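Local structure of endoglucanase (Clostridium thermocellum, 2YIK) at residues 137-142 / 286-291; 250-255 / 296-301; 304-309 / 324-329. The protein probably hydrolyses internal beta-1,4-glucosidic bonds of cellulose, as an endo-acting member of glycoside hydrolase family 9. All coordinates share one frame; numbering follows the deposited sequence.

Contact 1: 137-142 / 286-291; sequences GYYEFK and AAWLYL
One face of the Tyr139 ring receives the indole edge of Trp288. The benzo atoms CZ3 and CH2 come in over the CD2-CE2 side of the phenol, offset from its centre toward the rim. For the indole, the tyrosine is an edge neighbour, with Tyr139 CD2 close to the Trp288 plane. This is an offset edge-to-face pair: the Tyr139 ring and the six-membered ring of Trp288 lie with their centroids 5.3 Å apart and their planes at 77°. The closest atoms are Tyr139 CD2 and Trp288 CH2, 3.6 Å apart, and Tyr139 CE2 lies 4.0 Å from Trp288 CZ3.

The helices stand well apart here, with 11.3 Å between the CA atoms of Tyr139 and Trp288, and the long aromatic side chains bridge the gap. A chi1 of 169° swings the Tyr139 phenol away from its backbone N and across toward the other helix, while the indole passes alongside it in the opposite sense. Leu291 adds one methyl group from the next turn: its CD2 lies 3.9 Å from Tyr139 OH, oblique to the phenol ring.

Around this pair, Asn232 of helix 216-233 touches Tyr139, and Ile228 of the same helix and Ile328 of helix 322-336 both pack on Trp288. Trp284 meets the indole edge-to-face, extending the aromatic cluster. Glu140, next to Tyr139, is tied instead to Lys408 and His409.

Helices 124-140 and 279-293 are therefore joined here by dispersion and by the attraction of indole C-H groups for the phenol's pi face, without any polar bond passing between the two segments.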
loop_
_atom_site.group_PDB
_atom_site.type_symbol
_atom_site.label_atom_id
_atom_site.label_comp_id
_atom_site.label_asym_id
_atom_site.label_seq_id
_atom_site.Cartn_x
_atom_site.Cartn_y
_atom_site.Cartn_z
ATOM N N GLY A 137 -2.138 -6.171 -6.539
ATOM C CA GLY A 137 -1.288 -7.189 -7.134
ATOM C C GLY A 137 -1.840 -8.605 -6.993
ATOM O O GLY A 137 -1.763 -9.409 -7.927
ATOM N N TYR A 138 -2.387 -8.916 -5.819
ATOM C CA TYR A 138 -2.954 -10.239 -5.560
ATOM C C TYR A 138 -4.164 -10.450 -6.472
ATOM O O TYR A 138 -4.371 -11.534 -7.007
ATOM C CB TYR A 138 -3.358 -10.356 -4.082
ATOM C CG TYR A 138 -3.822 -11.734 -3.664
ATOM C CD1 TYR A 138 -3.018 -12.860 -3.874
ATOM C CD2 TYR A 138 -5.065 -11.915 -3.062
ATOM C CE1 TYR A 138 -3.448 -14.136 -3.496
ATOM C CE2 TYR A 138 -5.505 -13.188 -2.683
ATOM C CZ TYR A 138 -4.693 -14.294 -2.906
ATOM O OH TYR A 138 -5.138 -15.557 -2.585
ATOM N N TYR A 139 -4.957 -9.401 -6.659
ATOM C CA TYR A 139 -6.125 -9.480 -7.527
ATOM C C TYR A 139 -5.724 -9.764 -8.977
ATOM O O TYR A 139 -6.339 -10.595 -9.642
ATOM C CB TYR A 139 -6.915 -8.169 -7.458
ATOM C CG TYR A 139 -7.995 -8.022 -8.517
ATOM C CD1 TYR A 139 -9.168 -8.783 -8.477
ATOM C CD2 TYR A 139 -7.830 -7.129 -9.570
ATOM C CE1 TYR A 139 -10.156 -8.649 -9.476
ATOM C CE2 TYR A 139 -8.796 -6.991 -10.567
ATOM C CZ TYR A 139 -9.954 -7.748 -10.518
ATOM O OH TYR A 139 -10.887 -7.590 -11.530
ATOM N N GLU A 140 -4.690 -9.075 -9.458
ATOM C CA GLU A 140 -4.221 -9.244 -10.830
ATOM C C GLU A 140 -3.508 -10.562 -11.085
ATOM O O GLU A 140 -3.766 -11.222 -12.090
ATOM C CB GLU A 140 -3.254 -8.118 -11.223
ATOM C CG GLU A 140 -3.844 -6.730 -11.247
ATOM C CD GLU A 140 -4.666 -6.443 -12.491
ATOM O OE1 GLU A 140 -4.805 -7.328 -13.356
ATOM O OE2 GLU A 140 -5.177 -5.318 -12.609
ATOM N N PHE A 141 -2.612 -10.941 -10.180
ATOM C CA PHE A 141 -1.825 -12.152 -10.371
ATOM C C PHE A 141 -2.070 -13.297 -9.382
ATOM O O PHE A 141 -1.133 -14.009 -9.008
ATOM C CB PHE A 141 -0.335 -11.767 -10.386
ATOM C CG PHE A 141 -0.015 -10.605 -11.310
ATOM C CD1 PHE A 141 -0.280 -10.688 -12.676
ATOM C CD2 PHE A 141 0.521 -9.419 -10.807
ATOM C CE1 PHE A 141 -0.020 -9.603 -13.529
ATOM C CE2 PHE A 141 0.783 -8.328 -11.649
ATOM C CZ PHE A 141 0.512 -8.423 -13.012
ATOM N N LYS A 142 -3.326 -13.496 -8.985
ATOM C CA LYS A 142 -3.666 -14.565 -8.041
ATOM C C LYS A 142 -3.143 -15.933 -8.513
ATOM O O LYS A 142 -2.689 -16.738 -7.705
ATOM C CB LYS A 142 -5.192 -14.638 -7.826
ATOM C CG LYS A 142 -5.601 -15.289 -6.483
ATOM C CD LYS A 142 -7.111 -15.588 -6.343
ATOM C CE LYS A 142 -8.022 -14.340 -6.241
ATOM N NZ LYS A 142 -7.355 -13.024 -5.897
ATOM N N ALA A 286 -13.550 4.804 -6.051
ATOM C CA ALA A 286 -14.730 4.771 -6.910
ATOM C C ALA A 286 -14.598 3.721 -8.007
ATOM O O ALA A 286 -15.538 2.968 -8.267
ATOM C CB ALA A 286 -14.973 6.153 -7.529
ATOM N N ALA A 287 -13.434 3.675 -8.649
ATOM C CA ALA A 287 -13.198 2.705 -9.715
ATOM C C ALA A 287 -13.316 1.282 -9.182
ATOM O O ALA A 287 -13.943 0.434 -9.806
ATOM C CB ALA A 287 -11.818 2.915 -10.333
ATOM N N TRP A 288 -12.698 1.019 -8.034
ATOM C CA TRP A 288 -12.757 -0.311 -7.443
ATOM C C TRP A 288 -14.168 -0.672 -7.002
ATOM O O TRP A 288 -14.575 -1.830 -7.094
ATOM C CB TRP A 288 -11.807 -0.421 -6.252
ATOM C CG TRP A 288 -10.388 -0.661 -6.654
ATOM C CD1 TRP A 288 -9.369 0.249 -6.668
ATOM C CD2 TRP A 288 -9.833 -1.897 -7.125
ATOM N NE1 TRP A 288 -8.209 -0.345 -7.112
ATOM C CE2 TRP A 288 -8.464 -1.656 -7.398
ATOM C CE3 TRP A 288 -10.356 -3.180 -7.333
ATOM C CZ2 TRP A 288 -7.615 -2.663 -7.877
ATOM C CZ3 TRP A 288 -9.507 -4.179 -7.808
ATOM C CH2 TRP A 288 -8.151 -3.913 -8.072
ATOM N N LEU A 289 -14.907 0.316 -6.510
ATOM C CA LEU A 289 -16.273 0.071 -6.080
ATOM C C LEU A 289 -17.180 -0.229 -7.274
ATOM O O LEU A 289 -18.144 -0.982 -7.142
ATOM C CB LEU A 289 -16.807 1.259 -5.275
ATOM C CG LEU A 289 -16.331 1.248 -3.816
ATOM C CD1 LEU A 289 -16.547 2.600 -3.178
ATOM C CD2 LEU A 289 -17.068 0.153 -3.045
ATOM N N TYR A 290 -16.875 0.343 -8.439
ATOM C CA TYR A 290 -17.700 0.056 -9.607
ATOM C C TYR A 290 -17.390 -1.373 -10.022
ATOM O O TYR A 290 -18.287 -2.138 -10.374
ATOM C CB TYR A 290 -17.402 0.993 -10.778
ATOM C CG TYR A 290 -18.237 0.660 -12.002
ATOM C CD1 TYR A 290 -19.572 1.069 -12.101
ATOM C CD2 TYR A 290 -17.716 -0.128 -13.031
ATOM C CE1 TYR A 290 -20.366 0.696 -13.195
ATOM C CE2 TYR A 290 -18.497 -0.504 -14.121
ATOM C CZ TYR A 290 -19.818 -0.089 -14.198
ATOM O OH TYR A 290 -20.574 -0.461 -15.287
ATOM N N LEU A 291 -16.109 -1.731 -9.961
ATOM C CA LEU A 291 -15.668 -3.072 -10.318
ATOM C C LEU A 291 -16.364 -4.094 -9.414
ATOM O O LEU A 291 -16.765 -5.167 -9.863
ATOM C CB LEU A 291 -14.142 -3.162 -10.166
ATOM C CG LEU A 291 -13.333 -4.145 -11.019
ATOM C CD1 LEU A 291 -13.724 -4.019 -12.485
ATOM C CD2 LEU A 291 -11.836 -3.859 -10.840
#

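Contact 2: 250-255 / 296-301; sequences ALFDFA and EHYLDE
Helices 238-257 and 296-305 meet in the mainly helical catalytic domain of this family 9 enzyme, through the side chains of Phe252 on the first and Tyr298 and Glu301 on the second. Phe252 sits in the middle. Its CG is anti to the backbone N (chi1 -173°), which sends the ring out from its own helix toward the other one, and Tyr298 lays the CD1-CE1 edge of its phenol over one face of it. The two rings form an offset edge-to-face pair, with centroids 5.4 Å apart and planes at 78°. Phe252 CD2 comes to 3.6 Å from Tyr298 CE1 and lies near the plane of the tyrosine ring, while Phe252 CE2 is 3.8 Å from Tyr298 CD1. The two side chains run past each other in opposite directions, so the overlap falls along one flank of each.

Glu301, one turn further on, contributes its aliphatic part: CB lies 4.0 Å from Phe252 CZ, at the edge of the phenyl ring. Its chain bends at chi2, and the carboxylate finds its partners elsewhere, OE2 with Lys304 and OE1 with the hydroxyl of Tyr282, whose ring also stacks on Phe252.

Helix 279-293 supports the pair from beside it, Ala286 and Leu289 touching Phe252, and Leu289 and Thr293 touching Tyr298. Segments 250-255 and 296-301 run broadly the same way, and 286-291, on that intervening helix, runs against both. The ring pair thus joins two helices that are not consecutive in the chain, both of them part of the (alpha/alpha)6 barrel, the fold of family 9 catalytic domains.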
loop_
_atom_site.group_PDB
_atom_site.type_symbol
_atom_site.label_atom_id
_atom_site.label_comp_id
_atom_site.label_asym_id
_atom_site.label_seq_id
_atom_site.Cartn_x
_atom_site.Cartn_y
_atom_site.Cartn_z
ATOM N N ALA A 250 -19.532 2.375 2.887
ATOM C CA ALA A 250 -19.835 3.328 3.952
ATOM C C ALA A 250 -18.766 4.408 4.014
ATOM O O ALA A 250 -19.076 5.592 4.139
ATOM C CB ALA A 250 -19.930 2.603 5.293
ATOM N N LEU A 251 -17.507 3.995 3.934
ATOM C CA LEU A 251 -16.409 4.948 3.961
ATOM C C LEU A 251 -16.513 5.861 2.739
ATOM O O LEU A 251 -16.420 7.084 2.866
ATOM C CB LEU A 251 -15.064 4.213 3.985
ATOM C CG LEU A 251 -14.703 3.590 5.337
ATOM C CD1 LEU A 251 -13.612 2.544 5.166
ATOM C CD2 LEU A 251 -14.258 4.690 6.295
ATOM N N PHE A 252 -16.744 5.280 1.561
ATOM C CA PHE A 252 -16.856 6.096 0.353
ATOM C C PHE A 252 -18.003 7.091 0.470
ATOM O O PHE A 252 -17.880 8.237 0.033
ATOM C CB PHE A 252 -17.082 5.243 -0.897
ATOM C CG PHE A 252 -17.041 6.039 -2.182
ATOM C CD1 PHE A 252 -15.828 6.291 -2.825
ATOM C CD2 PHE A 252 -18.211 6.571 -2.726
ATOM C CE1 PHE A 252 -15.781 7.067 -3.994
ATOM C CE2 PHE A 252 -18.174 7.346 -3.889
ATOM C CZ PHE A 252 -16.956 7.594 -4.524
ATOM N N ASP A 253 -19.118 6.658 1.054
ATOM C CA ASP A 253 -20.267 7.538 1.210
ATOM C C ASP A 253 -19.941 8.701 2.143
ATOM O O ASP A 253 -20.414 9.820 1.951
ATOM C CB ASP A 253 -21.467 6.767 1.755
ATOM C CG ASP A 253 -22.762 7.528 1.574
ATOM O OD1 ASP A 253 -23.088 7.858 0.413
ATOM O OD2 ASP A 253 -23.451 7.805 2.575
ATOM N N PHE A 254 -19.133 8.420 3.155
ATOM C CA PHE A 254 -18.710 9.431 4.109
ATOM C C PHE A 254 -17.838 10.443 3.352
ATOM O O PHE A 254 -17.990 11.649 3.516
ATOM C CB PHE A 254 -17.920 8.756 5.239
ATOM C CG PHE A 254 -17.318 9.710 6.240
ATOM C CD1 PHE A 254 -16.094 10.326 5.978
ATOM C CD2 PHE A 254 -17.956 9.972 7.452
ATOM C CE1 PHE A 254 -15.497 11.181 6.917
ATOM C CE2 PHE A 254 -17.369 10.827 8.403
ATOM C CZ PHE A 254 -16.137 11.436 8.130
ATOM N N ALA A 255 -16.933 9.946 2.515
ATOM C CA ALA A 255 -16.058 10.830 1.741
ATOM C C ALA A 255 -16.875 11.653 0.752
ATOM O O ALA A 255 -16.655 12.849 0.590
ATOM C CB ALA A 255 -14.989 10.012 0.991
ATOM N N GLU A 296 -23.571 2.180 -11.370
ATOM C CA GLU A 296 -23.156 3.288 -12.189
ATOM C C GLU A 296 -22.786 4.561 -11.442
ATOM O O GLU A 296 -22.023 5.380 -11.951
ATOM C CB GLU A 296 -24.235 3.595 -13.223
ATOM C CG GLU A 296 -24.397 2.522 -14.301
ATOM C CD GLU A 296 -23.111 2.258 -15.086
ATOM O OE1 GLU A 296 -22.351 3.221 -15.337
ATOM O OE2 GLU A 296 -22.862 1.087 -15.468
ATOM N N HIS A 297 -23.336 4.735 -10.248
ATOM C CA HIS A 297 -23.051 5.921 -9.450
ATOM C C HIS A 297 -21.550 6.077 -9.183
ATOM O O HIS A 297 -21.013 7.186 -9.218
ATOM C CB HIS A 297 -23.799 5.843 -8.118
ATOM C CG HIS A 297 -23.401 6.905 -7.145
ATOM N ND1 HIS A 297 -23.700 8.239 -7.328
ATOM C CD2 HIS A 297 -22.700 6.836 -5.988
ATOM C CE1 HIS A 297 -23.202 8.943 -6.330
ATOM N NE2 HIS A 297 -22.589 8.116 -5.503
ATOM N N TYR A 298 -20.883 4.961 -8.910
ATOM C CA TYR A 298 -19.454 4.990 -8.639
ATOM C C TYR A 298 -18.662 5.392 -9.866
ATOM O O TYR A 298 -17.700 6.156 -9.764
ATOM C CB TYR A 298 -18.984 3.629 -8.126
ATOM C CG TYR A 298 -19.559 3.307 -6.773
ATOM C CD1 TYR A 298 -19.335 4.152 -5.688
ATOM C CD2 TYR A 298 -20.344 2.170 -6.575
ATOM C CE1 TYR A 298 -19.882 3.880 -4.436
ATOM C CE2 TYR A 298 -20.894 1.884 -5.331
ATOM C CZ TYR A 298 -20.659 2.743 -4.265
ATOM O OH TYR A 298 -21.202 2.458 -3.037
ATOM N N LEU A 299 -19.060 4.887 -11.028
ATOM C CA LEU A 299 -18.353 5.240 -12.247
ATOM C C LEU A 299 -18.560 6.727 -12.523
ATOM O O LEU A 299 -17.650 7.405 -13.010
ATOM C CB LEU A 299 -18.858 4.415 -13.430
ATOM C CG LEU A 299 -17.956 4.475 -14.669
ATOM C CD1 LEU A 299 -16.565 3.898 -14.348
ATOM C CD2 LEU A 299 -18.618 3.691 -15.803
ATOM N N ASP A 300 -19.754 7.233 -12.205
ATOM C CA ASP A 300 -20.060 8.649 -12.405
ATOM C C ASP A 300 -19.190 9.506 -11.491
ATOM O O ASP A 300 -18.762 10.596 -11.868
ATOM C CB ASP A 300 -21.532 8.958 -12.099
ATOM C CG ASP A 300 -22.481 8.439 -13.166
ATOM O OD1 ASP A 300 -22.056 8.277 -14.326
ATOM O OD2 ASP A 300 -23.667 8.213 -12.843
ATOM N N GLU A 301 -18.944 9.022 -10.276
ATOM C CA GLU A 301 -18.108 9.765 -9.347
ATOM C C GLU A 301 -16.658 9.732 -9.821
ATOM O O GLU A 301 -15.940 10.725 -9.705
ATOM C CB GLU A 301 -18.218 9.185 -7.935
ATOM C CG GLU A 301 -19.514 9.562 -7.219
ATOM C CD GLU A 301 -19.703 11.065 -7.119
ATOM O OE1 GLU A 301 -18.902 11.741 -6.436
ATOM O OE2 GLU A 301 -20.651 11.579 -7.738
#

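Contact 3: 304-309 / 324-329; sequences KYYDYY and GTACIL
A single water ties the phenol of Tyr306 to a helix backbone: Tyr306 OH donates to it at 2.8 Å, and the water donates in turn to Ala326 O at 2.9 Å. Tyr306 is the first residue to leave helical geometry after helix 296-305, and its side chain lies against helix 322-336, so the contact fastens a helix-ending loop of the (alpha/alpha)6 barrel to a neighbouring helix.

The rest of the contact is apolar. Leu329 sets its CD1 methyl over the centre of the Tyr306 ring, 3.7 Å from the centroid and only 11° off the normal, a well-centred CH-pi contact in which the methyl touches all six ring carbons at similar range. On the opposite face the backbone N of Tyr308 lies above the ring centre. The ring is thus sandwiched between a helix methyl and its own returning chain. The extended first torsion of Tyr306 (chi1 179°) points the ring straight at the helix and carries its hydroxyl past Leu329 to Ala326. Thr325 CG2 is a looser neighbour, 4.4 Å from Tyr306 CD1.

Outside the two segments, Tyr347 meets the ring of Tyr306 and its hydroxyl bonds to Tyr306 O, while Pro311 touches both Tyr306 and Ala326. Further along, Asp307 OD1 accepts from Tyr309 N at 3.1 Å, an Asx turn in the loop, with the N-H coming from above the carboxylate plane.

The fit is snug at the hydroxyl end, where Tyr306 OH lies 3.2 Å from Ala326 CB, beside the oxygen's water bond.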
loop_
_atom_site.group_PDB
_atom_site.type_symbol
_atom_site.label_atom_id
_atom_site.label_comp_id
_atom_site.label_asym_id
_atom_site.label_seq_id
_atom_site.Cartn_x
_atom_site.Cartn_y
_atom_site.Cartn_z
ATOM N N LYS A 304 -16.267 12.113 -12.716
ATOM C CA LYS A 304 -16.378 13.506 -12.288
ATOM C C LYS A 304 -15.032 14.117 -11.871
ATOM O O LYS A 304 -14.776 15.293 -12.119
ATOM C CB LYS A 304 -17.371 13.611 -11.120
ATOM C CG LYS A 304 -17.699 15.038 -10.658
ATOM C CD LYS A 304 -18.816 15.055 -9.589
ATOM C CE LYS A 304 -20.091 14.357 -10.089
ATOM N NZ LYS A 304 -21.228 14.340 -9.089
ATOM N N TYR A 305 -14.163 13.320 -11.260
ATOM C CA TYR A 305 -12.889 13.845 -10.789
ATOM C C TYR A 305 -11.630 13.298 -11.457
ATOM O O TYR A 305 -10.542 13.809 -11.216
ATOM C CB TYR A 305 -12.790 13.641 -9.275
ATOM C CG TYR A 305 -13.904 14.312 -8.496
ATOM C CD1 TYR A 305 -13.905 15.693 -8.281
ATOM C CD2 TYR A 305 -14.968 13.565 -7.987
ATOM C CE1 TYR A 305 -14.939 16.315 -7.573
ATOM C CE2 TYR A 305 -16.007 14.172 -7.278
ATOM C CZ TYR A 305 -15.987 15.546 -7.074
ATOM O OH TYR A 305 -17.008 16.148 -6.372
ATOM N N TYR A 306 -11.777 12.281 -12.299
ATOM C CA TYR A 306 -10.636 11.680 -12.981
ATOM C C TYR A 306 -9.841 12.653 -13.857
ATOM O O TYR A 306 -10.378 13.251 -14.791
ATOM C CB TYR A 306 -11.096 10.486 -13.828
ATOM C CG TYR A 306 -9.987 9.783 -14.600
ATOM C CD1 TYR A 306 -8.772 9.463 -13.985
ATOM C CD2 TYR A 306 -10.168 9.401 -15.933
ATOM C CE1 TYR A 306 -7.764 8.778 -14.680
ATOM C CE2 TYR A 306 -9.166 8.713 -16.639
ATOM C CZ TYR A 306 -7.965 8.408 -16.005
ATOM O OH TYR A 306 -6.956 7.752 -16.687
ATOM N N ASP A 307 -8.557 12.801 -13.540
ATOM C CA ASP A 307 -7.654 13.677 -14.286
ATOM C C ASP A 307 -6.958 12.792 -15.323
ATOM O O ASP A 307 -5.972 12.121 -15.025
ATOM C CB ASP A 307 -6.624 14.301 -13.327
ATOM C CG ASP A 307 -5.695 15.305 -14.017
ATOM O OD1 ASP A 307 -5.747 15.421 -15.262
ATOM O OD2 ASP A 307 -4.907 15.970 -13.306
ATOM N N TYR A 308 -7.496 12.790 -16.536
ATOM C CA TYR A 308 -6.968 11.984 -17.637
ATOM C C TYR A 308 -5.521 12.334 -17.962
ATOM O O TYR A 308 -4.793 11.523 -18.525
ATOM C CB TYR A 308 -7.844 12.201 -18.877
ATOM C CG TYR A 308 -7.522 11.343 -20.082
ATOM C CD1 TYR A 308 -7.917 10.006 -20.143
ATOM C CD2 TYR A 308 -6.863 11.887 -21.187
ATOM C CE1 TYR A 308 -7.671 9.236 -21.278
ATOM C CE2 TYR A 308 -6.610 11.128 -22.319
ATOM C CZ TYR A 308 -7.019 9.805 -22.360
ATOM O OH TYR A 308 -6.795 9.053 -23.488
ATOM N N TYR A 309 -5.115 13.546 -17.599
ATOM C CA TYR A 309 -3.764 14.024 -17.880
ATOM C C TYR A 309 -2.724 13.662 -16.823
ATOM O O TYR A 309 -1.530 13.804 -17.058
ATOM C CB TYR A 309 -3.790 15.549 -18.073
ATOM C CG TYR A 309 -4.834 15.983 -19.079
ATOM C CD1 TYR A 309 -4.842 15.450 -20.371
ATOM C CD2 TYR A 309 -5.863 16.864 -18.721
ATOM C CE1 TYR A 309 -5.855 15.774 -21.291
ATOM C CE2 TYR A 309 -6.884 17.193 -19.629
ATOM C CZ TYR A 309 -6.876 16.642 -20.912
ATOM O OH TYR A 309 -7.897 16.939 -21.798
ATOM N N GLY A 324 -2.677 4.030 -10.930
ATOM C CA GLY A 324 -3.381 2.809 -10.578
ATOM C C GLY A 324 -4.844 2.972 -10.961
ATOM O O GLY A 324 -5.472 2.054 -11.494
ATOM N N THR A 325 -5.382 4.156 -10.690
ATOM C CA THR A 325 -6.770 4.464 -11.009
ATOM C C THR A 325 -6.998 4.288 -12.508
ATOM O O THR A 325 -7.953 3.637 -12.923
ATOM C CB THR A 325 -7.127 5.919 -10.589
ATOM O OG1 THR A 325 -7.011 6.048 -9.167
ATOM C CG2 THR A 325 -8.545 6.272 -10.994
ATOM N N ALA A 326 -6.111 4.856 -13.317
ATOM C CA ALA A 326 -6.238 4.754 -14.766
ATOM C C ALA A 326 -6.292 3.300 -15.206
ATOM O O ALA A 326 -7.058 2.958 -16.098
ATOM C CB ALA A 326 -5.081 5.464 -15.459
ATOM N N CYS A 327 -5.482 2.449 -14.579
ATOM C CA CYS A 327 -5.462 1.028 -14.915
ATOM C C CYS A 327 -6.817 0.376 -14.647
ATOM O O CYS A 327 -7.324 -0.387 -15.470
ATOM C CB CYS A 327 -4.390 0.292 -14.099
ATOM S SG CYS A 327 -2.683 0.605 -14.592
ATOM N N ILE A 328 -7.406 0.683 -13.498
ATOM C CA ILE A 328 -8.681 0.087 -13.145
ATOM C C ILE A 328 -9.804 0.572 -14.059
ATOM O O ILE A 328 -10.631 -0.227 -14.503
ATOM C CB ILE A 328 -9.031 0.356 -11.663
ATOM C CG1 ILE A 328 -7.871 -0.113 -10.777
ATOM C CG2 ILE A 328 -10.327 -0.380 -11.282
ATOM C CD1 ILE A 328 -7.482 -1.546 -11.005
ATOM N N LEU A 329 -9.828 1.871 -14.347
ATOM C CA LEU A 329 -10.841 2.420 -15.236
ATOM C C LEU A 329 -10.694 1.789 -16.623
ATOM O O LEU A 329 -11.679 1.551 -17.312
ATOM C CB LEU A 329 -10.715 3.947 -15.323
ATOM C CG LEU A 329 -11.200 4.712 -14.084
ATOM C CD1 LEU A 329 -10.967 6.205 -14.263
ATOM C CD2 LEU A 329 -12.682 4.437 -13.864
HETATM O O HOH W 1 -7.753 5.279 -17.675
#

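Overall arrangement
All three contacts are buried, with contact 1 nearest the centre of the chain, its centre about 13 Å away, and contact 2 furthest out, at about 21 Å. Helix 279-293 takes part in contact 1 and packs against both others; toward contact 2 it also offers Tyr290 OH, 2.8 Å from Glu296 OE2 in a probable hydrogen bond. Contacts 2 and 3 share helix 296-305 and touch where Leu299 CD1 lies 4.0 Å from Leu329 CD2. The first two pair aromatic rings edge-to-face between helices, whereas contact 3, where the chain leaves helix 296-305, uses a methyl on a ring face and a bridging water.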